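Long-range contacts in probable cell division protein WhiA (Thermotoga maritima, PDB 3HYI), which probably takes part in cell division and chromosome segregation, binding DNA and joining a degenerate LAGLIDADG homing-endonuclease domain to a helix-turn-helix domain: residues Val73-Val78 with Lys90-Tyr95; Ser30-Phe35 with Asn64-Leu69; Gly34-Arg39 with Arg47-Ser52; Glu12-Leu17 with Gly117-Gly122. All coordinates share one frame; numbering follows the deposited sequence.

Contact 1: Val73-Val78 with Lys90-Tyr95; sequences VSEIIV and KITAEY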
# COMPACT_ATOMS: atom_id res chain seq x y z
N VAL A 73 3.62 1.32 -39.31
CA VAL A 73 2.66 2.18 -38.63
C VAL A 73 2.49 3.43 -39.50
O VAL A 73 3.48 4.04 -39.92
CB VAL A 73 3.09 2.54 -37.19
CG1 VAL A 73 3.39 1.28 -36.39
CG2 VAL A 73 4.30 3.46 -37.19
N SER A 74 1.24 3.78 -39.79
CA SER A 74 0.93 4.82 -40.77
C SER A 74 0.85 6.23 -40.18
O SER A 74 1.17 7.20 -40.87
CB SER A 74 -0.39 4.48 -41.48
OG SER A 74 -1.39 4.12 -40.54
N GLU A 75 0.43 6.33 -38.93
CA GLU A 75 0.22 7.64 -38.30
C GLU A 75 0.43 7.59 -36.78
O GLU A 75 0.08 6.62 -36.12
CB GLU A 75 -1.19 8.15 -38.61
CG GLU A 75 -1.59 9.42 -37.85
CD GLU A 75 -2.92 9.98 -38.31
OE1 GLU A 75 -3.95 9.65 -37.69
OE2 GLU A 75 -2.93 10.75 -39.29
N ILE A 76 1.02 8.67 -36.26
CA ILE A 76 1.16 8.89 -34.82
C ILE A 76 0.79 10.34 -34.52
O ILE A 76 1.50 11.26 -34.93
CB ILE A 76 2.60 8.62 -34.34
CG1 ILE A 76 3.06 7.23 -34.76
CG2 ILE A 76 2.69 8.78 -32.82
CD1 ILE A 76 4.38 6.81 -34.15
N ILE A 77 -0.33 10.54 -33.83
CA ILE A 77 -0.80 11.88 -33.48
C ILE A 77 -1.26 11.96 -32.03
O ILE A 77 -1.65 10.96 -31.43
CB ILE A 77 -1.97 12.34 -34.39
CG1 ILE A 77 -3.16 11.38 -34.28
CG2 ILE A 77 -1.51 12.47 -35.83
CD1 ILE A 77 -4.38 11.83 -35.06
N VAL A 78 -1.20 13.16 -31.46
CA VAL A 78 -1.80 13.43 -30.16
C VAL A 78 -3.21 13.96 -30.38
O VAL A 78 -3.40 15.00 -31.02
CB VAL A 78 -0.99 14.46 -29.36
CG1 VAL A 78 -1.81 15.00 -28.20
CG2 VAL A 78 0.29 13.83 -28.85
N LYS A 90 -2.53 8.62 -30.45
CA LYS A 90 -3.21 7.77 -31.43
C LYS A 90 -2.21 7.18 -32.41
O LYS A 90 -1.63 7.90 -33.22
CB LYS A 90 -4.27 8.55 -32.22
CG LYS A 90 -5.68 8.42 -31.66
CD LYS A 90 -6.75 8.18 -32.74
CE LYS A 90 -6.55 9.00 -34.01
NZ LYS A 90 -7.81 9.13 -34.80
N ILE A 91 -2.05 5.86 -32.35
CA ILE A 91 -1.16 5.15 -33.27
C ILE A 91 -2.00 4.29 -34.21
O ILE A 91 -2.74 3.40 -33.76
CB ILE A 91 -0.14 4.27 -32.50
CG1 ILE A 91 0.66 5.13 -31.52
CG2 ILE A 91 0.79 3.57 -33.48
CD1 ILE A 91 1.63 4.35 -30.66
N THR A 92 -1.91 4.57 -35.51
CA THR A 92 -2.63 3.81 -36.53
C THR A 92 -1.66 2.87 -37.24
O THR A 92 -0.64 3.31 -37.77
CB THR A 92 -3.30 4.74 -37.56
OG1 THR A 92 -4.21 5.62 -36.88
CG2 THR A 92 -4.06 3.93 -38.59
N ALA A 93 -2.00 1.59 -37.25
CA ALA A 93 -1.17 0.56 -37.86
C ALA A 93 -2.00 -0.30 -38.81
O ALA A 93 -3.23 -0.31 -38.75
CB ALA A 93 -0.52 -0.30 -36.80
N GLU A 94 -1.30 -1.03 -39.67
CA GLU A 94 -1.93 -1.89 -40.66
C GLU A 94 -2.42 -3.17 -39.99
O GLU A 94 -1.71 -3.77 -39.19
CB GLU A 94 -0.94 -2.23 -41.77
CG GLU A 94 -1.58 -2.80 -43.03
CD GLU A 94 -0.71 -2.60 -44.26
OE1 GLU A 94 0.53 -2.58 -44.12
OE2 GLU A 94 -1.27 -2.46 -45.37
N TYR A 95 -3.65 -3.58 -40.32
CA TYR A 95 -4.20 -4.83 -39.81
C TYR A 95 -3.65 -6.03 -40.59
O TYR A 95 -3.54 -5.99 -41.81
CB TYR A 95 -5.73 -4.85 -39.86
CG TYR A 95 -6.31 -6.18 -39.44
CD1 TYR A 95 -6.29 -6.58 -38.11
CD2 TYR A 95 -6.84 -7.07 -40.38
CE1 TYR A 95 -6.79 -7.80 -37.71
CE2 TYR A 95 -7.35 -8.30 -39.99
CZ TYR A 95 -7.32 -8.66 -38.65
OH TYR A 95 -7.82 -9.87 -38.24
O HOH W 1 -3.29 7.68 -35.63
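The carbonyl oxygen of Thr-92 is gripped by two donors of Ser-74. Ser-74 N lies 2.8 Å from Thr-92 O, while Ser-74 OG stands above the carbonyl plane, 3.0 Å from Thr-92 O. Glu-75 N adds a weak third bond, so Ser-74 and Glu-75 both face Thr-92: a classic beta bulge in the antiparallel hairpin of strands 73-79 and 88-94. Ser-74 OG is held between its own backbone N and carbonyl carbon (chi1 47°), a turn that also sets it 3.3 Å from Thr-92 CG2. The bulge shifts the register by one residue. Beyond it Thr-92 N bonds back to Glu-75 O, and Ile-77 and Lys-90 exchange a pair of bonds, with Lys-90 N 2.7 Å from Ile-77 O.

Val-73, Ile-76, Ile-91 and Ala-93 share one face of the hairpin, where Val-73 CG1 meets Ala-93 CB at 4.2 Å and helix 56-68 packs against Val-73, Ile-91 and Ala-93. On the other face Ile-77 and Lys-90 run side by side, Ile-77 CD1 3.7 Å from Lys-90 CE; the ammonium makes a long, weak ion pair with Glu-79. Glu-75 and Thr-92 meet through a water, which donates to Glu-75 OE1 at 2.9 Å, gives a weak bond to Lys-90 O, and lies 2.6 Å from Thr-92 OG1.

Contact 2: Ser30-Phe35 with Asn64-Leu69; sequences SELLGF and NLMKYL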
# COMPACT_ATOMS: atom_id res chain seq x y z
N SER A 30 1.27 -12.24 -29.31
CA SER A 30 0.49 -12.36 -28.08
C SER A 30 0.50 -11.05 -27.30
O SER A 30 -0.54 -10.61 -26.81
CB SER A 30 1.02 -13.51 -27.21
OG SER A 30 0.20 -13.71 -26.07
N GLU A 31 1.67 -10.42 -27.19
CA GLU A 31 1.77 -9.12 -26.53
C GLU A 31 1.02 -8.03 -27.30
O GLU A 31 0.40 -7.16 -26.70
CB GLU A 31 3.22 -8.70 -26.32
CG GLU A 31 3.36 -7.35 -25.62
CD GLU A 31 4.78 -6.97 -25.31
OE1 GLU A 31 5.01 -5.81 -24.91
OE2 GLU A 31 5.68 -7.82 -25.47
N LEU A 32 1.11 -8.07 -28.63
CA LEU A 32 0.37 -7.14 -29.49
C LEU A 32 -1.14 -7.30 -29.28
O LEU A 32 -1.86 -6.31 -29.20
CB LEU A 32 0.72 -7.36 -30.96
CG LEU A 32 0.08 -6.40 -31.97
CD1 LEU A 32 0.55 -4.96 -31.73
CD2 LEU A 32 0.39 -6.84 -33.40
N LEU A 33 -1.60 -8.55 -29.18
CA LEU A 33 -3.01 -8.84 -28.91
C LEU A 33 -3.45 -8.20 -27.60
O LEU A 33 -4.58 -7.72 -27.49
CB LEU A 33 -3.26 -10.35 -28.88
CG LEU A 33 -4.73 -10.78 -28.80
CD1 LEU A 33 -5.44 -10.48 -30.12
CD2 LEU A 33 -4.83 -12.26 -28.46
N GLY A 34 -2.55 -8.19 -26.61
CA GLY A 34 -2.79 -7.49 -25.35
C GLY A 34 -3.04 -6.01 -25.56
O GLY A 34 -3.98 -5.45 -24.99
N PHE A 35 -2.20 -5.38 -26.37
CA PHE A 35 -2.40 -3.99 -26.79
C PHE A 35 -3.73 -3.82 -27.53
O PHE A 35 -4.49 -2.89 -27.25
CB PHE A 35 -1.27 -3.53 -27.72
CG PHE A 35 -0.05 -2.99 -27.01
CD1 PHE A 35 0.08 -1.63 -26.78
CD2 PHE A 35 0.97 -3.84 -26.61
CE1 PHE A 35 1.21 -1.12 -26.13
CE2 PHE A 35 2.10 -3.34 -25.97
CZ PHE A 35 2.22 -1.97 -25.73
N ASN A 64 8.16 -0.98 -31.21
CA ASN A 64 9.16 -2.04 -31.24
C ASN A 64 8.59 -3.40 -31.64
O ASN A 64 9.26 -4.19 -32.32
CB ASN A 64 9.87 -2.16 -29.89
CG ASN A 64 10.74 -0.94 -29.56
OD1 ASN A 64 11.04 -0.12 -30.43
ND2 ASN A 64 11.15 -0.83 -28.30
N LEU A 65 7.35 -3.68 -31.24
CA LEU A 65 6.66 -4.92 -31.63
C LEU A 65 6.38 -4.93 -33.13
O LEU A 65 6.61 -5.94 -33.81
CB LEU A 65 5.35 -5.08 -30.86
CG LEU A 65 5.35 -5.88 -29.55
CD1 LEU A 65 6.73 -5.96 -28.93
CD2 LEU A 65 4.37 -5.26 -28.56
N MET A 66 5.87 -3.82 -33.64
CA MET A 66 5.59 -3.67 -35.07
C MET A 66 6.86 -3.75 -35.93
O MET A 66 6.82 -4.22 -37.06
CB MET A 66 4.86 -2.35 -35.34
CG MET A 66 3.44 -2.31 -34.79
SD MET A 66 2.37 -3.60 -35.44
CE MET A 66 1.91 -2.90 -37.02
N LYS A 67 7.96 -3.27 -35.37
CA LYS A 67 9.27 -3.35 -36.01
C LYS A 67 9.77 -4.79 -36.06
O LYS A 67 10.32 -5.23 -37.07
CB LYS A 67 10.27 -2.47 -35.26
CG LYS A 67 11.72 -2.56 -35.71
CD LYS A 67 12.60 -1.71 -34.80
CE LYS A 67 14.07 -2.08 -34.92
NZ LYS A 67 14.70 -1.47 -36.12
N TYR A 68 9.59 -5.52 -34.96
CA TYR A 68 9.94 -6.94 -34.90
C TYR A 68 9.21 -7.71 -36.00
O TYR A 68 9.80 -8.58 -36.65
CB TYR A 68 9.60 -7.54 -33.53
CG TYR A 68 9.92 -9.02 -33.41
CD1 TYR A 68 9.08 -9.98 -33.97
CD2 TYR A 68 11.06 -9.46 -32.74
CE1 TYR A 68 9.36 -11.33 -33.87
CE2 TYR A 68 11.35 -10.82 -32.63
CZ TYR A 68 10.49 -11.74 -33.20
OH TYR A 68 10.76 -13.09 -33.11
N LEU A 69 7.93 -7.39 -36.21
CA LEU A 69 7.08 -8.06 -37.20
C LEU A 69 7.22 -7.50 -38.62
O LEU A 69 6.64 -8.05 -39.55
CB LEU A 69 5.62 -7.99 -36.75
CG LEU A 69 5.27 -8.71 -35.44
CD1 LEU A 69 3.94 -8.23 -34.87
CD2 LEU A 69 5.28 -10.22 -35.63
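Glu-31 lays its extended side chain across Leu-65, the two crossing at about a right angle. Its CB comes within 4.3 Å of Leu-65 CD2. CG, anti to the backbone N (chi1 -179°), closes to 3.7 Å from Leu-65 CD2, and the carboxylate carbon CD keeps that same spacing. At the tip OE1 also borders Leu-65 CD2, whereas OE2 lies 4.1 Å from Leu-65 CD1. Leucine methyls thus pad the buried carboxylate, and its charge is met by two arginines: OE1 by Arg-61 NE and OE2 by Arg-116 NE, both salt bridges.

The same Leu-65 CD2 touches the Phe-35 ring obliquely, 3.9 Å from CE2. Next to Glu-31 in the same helix, Leu-32 carries the rest of the interface: its CD2 sits 4.1 Å from Leu-69 CD1, one turn on from Leu-65, and 4.3 Å from Met-66 SD. All of these side chains are buried, and they bridge short helical segments whose axes stay 10.6 Å apart, at 139°.

Helix 25-39, which is consistent with the first LAGLIDADG helix of the domain, therefore packs on helix 56-68 through Glu-31, Leu-32 and Phe-35, while Glu-31 and Phe-35 also touch Leu-120 of helix 108-122.

Contact 3: Gly34-Arg39 with Arg47-Ser52; sequences GFIKAR and RHIVFS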
# COMPACT_ATOMS: atom_id res chain seq x y z
N GLY A 34 -2.55 -8.19 -26.61
CA GLY A 34 -2.79 -7.49 -25.35
C GLY A 34 -3.04 -6.01 -25.56
O GLY A 34 -3.98 -5.45 -24.99
N PHE A 35 -2.20 -5.38 -26.37
CA PHE A 35 -2.40 -3.99 -26.79
C PHE A 35 -3.73 -3.82 -27.53
O PHE A 35 -4.49 -2.89 -27.25
CB PHE A 35 -1.27 -3.53 -27.72
CG PHE A 35 -0.05 -2.99 -27.01
CD1 PHE A 35 0.08 -1.63 -26.78
CD2 PHE A 35 0.97 -3.84 -26.61
CE1 PHE A 35 1.21 -1.12 -26.13
CE2 PHE A 35 2.10 -3.34 -25.97
CZ PHE A 35 2.22 -1.97 -25.73
N ILE A 36 -4.00 -4.73 -28.47
CA ILE A 36 -5.22 -4.69 -29.28
C ILE A 36 -6.48 -4.85 -28.41
O ILE A 36 -7.42 -4.07 -28.53
CB ILE A 36 -5.23 -5.78 -30.37
CG1 ILE A 36 -4.17 -5.48 -31.43
CG2 ILE A 36 -6.60 -5.87 -31.04
CD1 ILE A 36 -4.04 -6.57 -32.49
N LYS A 37 -6.48 -5.86 -27.55
CA LYS A 37 -7.64 -6.12 -26.68
C LYS A 37 -7.91 -4.97 -25.71
O LYS A 37 -9.07 -4.61 -25.48
CB LYS A 37 -7.45 -7.42 -25.89
CG LYS A 37 -7.51 -8.71 -26.72
CD LYS A 37 -8.83 -8.84 -27.48
CE LYS A 37 -9.08 -10.28 -27.91
NZ LYS A 37 -10.17 -10.38 -28.93
N ALA A 38 -6.85 -4.40 -25.16
CA ALA A 38 -6.98 -3.32 -24.17
C ALA A 38 -7.30 -1.96 -24.79
O ALA A 38 -8.21 -1.27 -24.33
CB ALA A 38 -5.71 -3.23 -23.32
N ARG A 39 -6.55 -1.58 -25.82
CA ARG A 39 -6.64 -0.22 -26.37
C ARG A 39 -6.75 -0.12 -27.89
O ARG A 39 -6.64 0.97 -28.45
CB ARG A 39 -5.42 0.59 -25.88
CG ARG A 39 -5.45 0.92 -24.39
CD ARG A 39 -6.66 1.79 -24.02
NE ARG A 39 -6.63 2.24 -22.63
CZ ARG A 39 -5.88 3.24 -22.17
NH1 ARG A 39 -5.06 3.91 -22.98
NH2 ARG A 39 -5.94 3.57 -20.89
N ARG A 47 -8.90 -2.38 -42.83
CA ARG A 47 -7.53 -2.92 -42.72
C ARG A 47 -6.61 -2.11 -41.80
O ARG A 47 -5.41 -2.01 -42.06
CB ARG A 47 -6.89 -3.07 -44.11
CG ARG A 47 -7.75 -3.84 -45.10
N HIS A 48 -7.16 -1.57 -40.71
CA HIS A 48 -6.40 -0.75 -39.76
C HIS A 48 -6.72 -1.07 -38.31
O HIS A 48 -7.81 -1.57 -38.00
CB HIS A 48 -6.68 0.74 -40.00
CG HIS A 48 -5.79 1.37 -41.02
ND1 HIS A 48 -4.52 0.90 -41.29
CD2 HIS A 48 -5.97 2.46 -41.82
CE1 HIS A 48 -3.97 1.65 -42.23
NE2 HIS A 48 -4.82 2.60 -42.56
N ILE A 49 -5.79 -0.75 -37.42
CA ILE A 49 -6.00 -0.80 -35.99
C ILE A 49 -5.63 0.57 -35.44
O ILE A 49 -4.53 1.06 -35.69
CB ILE A 49 -5.11 -1.85 -35.29
CG1 ILE A 49 -5.28 -3.22 -35.94
CG2 ILE A 49 -5.47 -1.93 -33.81
CD1 ILE A 49 -4.49 -4.32 -35.25
N VAL A 50 -6.56 1.20 -34.72
CA VAL A 50 -6.29 2.45 -34.04
C VAL A 50 -6.02 2.17 -32.56
O VAL A 50 -6.89 1.68 -31.85
CB VAL A 50 -7.46 3.43 -34.17
CG1 VAL A 50 -7.27 4.63 -33.25
CG2 VAL A 50 -7.62 3.89 -35.63
N PHE A 51 -4.80 2.47 -32.12
CA PHE A 51 -4.41 2.34 -30.72
C PHE A 51 -4.47 3.70 -30.02
O PHE A 51 -3.92 4.68 -30.52
CB PHE A 51 -3.00 1.79 -30.59
CG PHE A 51 -2.84 0.38 -31.08
CD1 PHE A 51 -3.07 -0.70 -30.23
CD2 PHE A 51 -2.46 0.12 -32.39
CE1 PHE A 51 -2.93 -2.00 -30.68
CE2 PHE A 51 -2.31 -1.18 -32.84
CZ PHE A 51 -2.55 -2.25 -31.99
N SER A 52 -5.13 3.75 -28.87
CA SER A 52 -5.19 4.95 -28.04
C SER A 52 -4.37 4.69 -26.78
O SER A 52 -4.74 3.84 -25.97
CB SER A 52 -6.64 5.27 -27.67
OG SER A 52 -7.45 5.35 -28.83
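Arg-39 sets CG beside its backbone N, anti to the carbonyl carbon (chi1 -70°), and a bend at chi2 (-62°) places CD so that the aliphatic chain curls round Ser-52 O. In this degenerate LAGLIDADG domain the pair ties helix 25-39 to strand 48-53 of the following antiparallel sheet, the short axes lying 8.2 Å apart and running at 72°. Arg-39 NH1 bonds to Ser-52 O at 3.0 Å; the oxygen lies in the guanidinium plane, at its edge, while the donor is tilted from the carbonyl plane of Ser-52. NH1 also bonds to His-54 ND1. In return, Ser-52 N donates to Arg-39 O at 3.2 Å, and Phe-51 CA makes a C-H...O contact with that oxygen. An alanine in place of Arg-39 would probably keep this backbone bond but leave Ser-52 O and His-54 ND1 without their guanidinium donor.

Next to the polar link, Phe-51 packs between helix and strand. Its CE1 meets Phe-35 CB at 3.7 Å, with Ile-36 N in plane at the ring edge, and its CZ meets Ile-36 CG1 at 3.7 Å. Ile-49 CG2 lies over one ring face, 3.3 Å above its plane and offset toward the rim, a contact within the strand that is likely to restrict rotation of the ring. Helix 56-68 adds Leu-62 to the packing on Phe-51. Ile-36 and Ile-49 cross at about a right angle, and their CD1 atoms meet at 3.6 Å.

Contact 4: Glu12-Leu17 with Gly117-Gly122; sequences EIKEEL and GLFLSG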
# COMPACT_ATOMS: atom_id res chain seq x y z
N GLU A 12 7.34 4.80 -14.66
CA GLU A 12 8.70 4.31 -14.37
C GLU A 12 8.79 2.78 -14.50
O GLU A 12 9.79 2.26 -15.01
CB GLU A 12 9.15 4.74 -12.98
CG GLU A 12 9.58 6.19 -12.90
CD GLU A 12 10.09 6.57 -11.53
OE1 GLU A 12 11.25 7.01 -11.43
OE2 GLU A 12 9.33 6.42 -10.54
N ILE A 13 7.76 2.08 -14.04
CA ILE A 13 7.64 0.64 -14.24
C ILE A 13 7.54 0.31 -15.73
O ILE A 13 8.23 -0.58 -16.22
CB ILE A 13 6.41 0.06 -13.51
CG1 ILE A 13 6.61 0.11 -12.00
CG2 ILE A 13 6.13 -1.38 -13.95
CD1 ILE A 13 5.33 0.25 -11.24
N LYS A 14 6.70 1.05 -16.44
CA LYS A 14 6.49 0.81 -17.87
C LYS A 14 7.73 1.08 -18.73
O LYS A 14 7.93 0.44 -19.76
CB LYS A 14 5.29 1.62 -18.38
CG LYS A 14 3.98 1.09 -17.84
CD LYS A 14 2.78 1.84 -18.37
CE LYS A 14 1.50 1.29 -17.76
NZ LYS A 14 0.28 1.79 -18.44
N GLU A 15 8.58 2.02 -18.30
CA GLU A 15 9.85 2.29 -18.98
C GLU A 15 10.81 1.09 -18.95
O GLU A 15 11.56 0.88 -19.89
CB GLU A 15 10.54 3.50 -18.36
CG GLU A 15 9.92 4.83 -18.75
CD GLU A 15 10.51 6.01 -18.00
OE1 GLU A 15 11.03 5.81 -16.88
OE2 GLU A 15 10.44 7.14 -18.53
N GLU A 16 10.78 0.32 -17.86
CA GLU A 16 11.59 -0.91 -17.76
C GLU A 16 11.19 -1.97 -18.78
O GLU A 16 12.00 -2.83 -19.12
CB GLU A 16 11.49 -1.52 -16.35
CG GLU A 16 12.28 -0.79 -15.28
CD GLU A 16 12.53 -1.64 -14.04
OE1 GLU A 16 12.85 -2.84 -14.18
OE2 GLU A 16 12.41 -1.11 -12.92
N LEU A 17 9.95 -1.91 -19.26
CA LEU A 17 9.41 -2.93 -20.16
C LEU A 17 9.60 -2.64 -21.65
O LEU A 17 9.35 -3.51 -22.48
CB LEU A 17 7.93 -3.13 -19.86
CG LEU A 17 7.59 -3.51 -18.41
CD1 LEU A 17 6.09 -3.62 -18.22
CD2 LEU A 17 8.28 -4.81 -18.02
N GLY A 117 1.39 -6.74 -22.54
CA GLY A 117 0.64 -5.89 -23.45
C GLY A 117 -0.56 -5.23 -22.80
O GLY A 117 -0.78 -4.03 -22.96
N LEU A 118 -1.34 -6.03 -22.06
CA LEU A 118 -2.51 -5.53 -21.33
C LEU A 118 -2.14 -4.43 -20.34
O LEU A 118 -2.82 -3.41 -20.24
CB LEU A 118 -3.20 -6.67 -20.56
CG LEU A 118 -4.09 -7.64 -21.34
CD1 LEU A 118 -4.68 -8.68 -20.40
CD2 LEU A 118 -5.20 -6.90 -22.08
N PHE A 119 -1.05 -4.65 -19.61
CA PHE A 119 -0.59 -3.73 -18.57
C PHE A 119 -0.02 -2.44 -19.13
O PHE A 119 -0.34 -1.35 -18.65
CB PHE A 119 0.46 -4.42 -17.70
CG PHE A 119 1.02 -3.53 -16.62
CD1 PHE A 119 2.25 -2.92 -16.79
CD2 PHE A 119 0.30 -3.30 -15.46
CE1 PHE A 119 2.77 -2.10 -15.80
CE2 PHE A 119 0.81 -2.47 -14.47
CZ PHE A 119 2.05 -1.88 -14.64
N LEU A 120 0.85 -2.56 -20.13
CA LEU A 120 1.45 -1.39 -20.77
C LEU A 120 0.39 -0.47 -21.34
O LEU A 120 0.42 0.74 -21.10
CB LEU A 120 2.44 -1.81 -21.87
CG LEU A 120 3.86 -2.18 -21.42
CD1 LEU A 120 4.59 -2.86 -22.54
CD2 LEU A 120 4.63 -0.96 -20.92
N SER A 121 -0.54 -1.04 -22.09
CA SER A 121 -1.53 -0.26 -22.84
C SER A 121 -2.64 0.31 -21.95
O SER A 121 -2.91 1.52 -21.99
CB SER A 121 -2.14 -1.10 -23.97
OG SER A 121 -2.79 -2.25 -23.48
N GLY A 122 -3.28 -0.55 -21.16
CA GLY A 122 -4.44 -0.14 -20.36
C GLY A 122 -4.32 -0.32 -18.86
O GLY A 122 -5.28 -0.06 -18.13
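The backbones carrying Lys-14 and Leu-120 run at 134° to each other, with short helix axes 10.6 Å apart and the two CA atoms 6.2 Å from one another. Lys-14 spans this gap. Its CB rests 3.7 Å from Leu-120 CD2, and the two side chains slide past each other in opposite directions. The lysine chain stays extended beyond CG; CE passes over one face of the Phe-119 ring, and NZ reaches backbone carbonyls at the end of helix 108-122. NZ bonds to Leu-120 O at 2.9 Å, from above that carbonyl's plane, weakly to Phe-119 O at 3.2 Å, and to Gly-123 O just beyond the segment. This buried ammonium, set at the C-terminal end of a helix, would be favoured by the carbonyl dipoles around it; any cation-pi attraction to the Phe-119 ring is long and at most weak. A leucine in place of Lys-14 would probably leave Leu-120 O and Gly-123 O without their charged donor in a buried place.

Phe-119 has CG anti to the backbone N (chi1 178°), and the end of its ring comes close to helix 9-16, where Ile-13 CG2 meets Phe-119 CE1 at 3.9 Å. Leu-17 CD1 touches both Phe-119 CD1 and, at 4.1 Å, Leu-120 CD2. Within helix 108-122, Ser-121 OG bonds to Gly-117 O at 2.7 Å, reaching it from the face opposite Ser-121 N. The run from Gly-117 to Gly-122, packed on helix 25-39 through Leu-118 and Ser-121, is consistent with the second of the paired LAGLIDADG helices that join the two halves of this fold.

How the contacts relate
Contacts 1, 2 and 3 lie together in the N-terminal LAGLIDADG-like half, their centres 10 to 13 Å apart. Contacts 2 and 3 both start from helix 25-39, sharing Gly-34 and Phe-35; contact 1 follows both along the chain. Strands 48-53 and 88-94 are neighbours in one antiparallel sheet, so contacts 3 and 1 are joined by backbone bonds, while Met-66 of contact 2 packs on Val-73 and Ala-93 of contact 1. Contact 4 spans all three in sequence and touches contacts 2 and 3 where Ser-121 meets Phe-35 and Ala-38, but stays about 9 Å from contact 1 (nearest atoms). Helix 108-122, on one side of contact 4, also packs on helix 25-39 and probably joins the two halves.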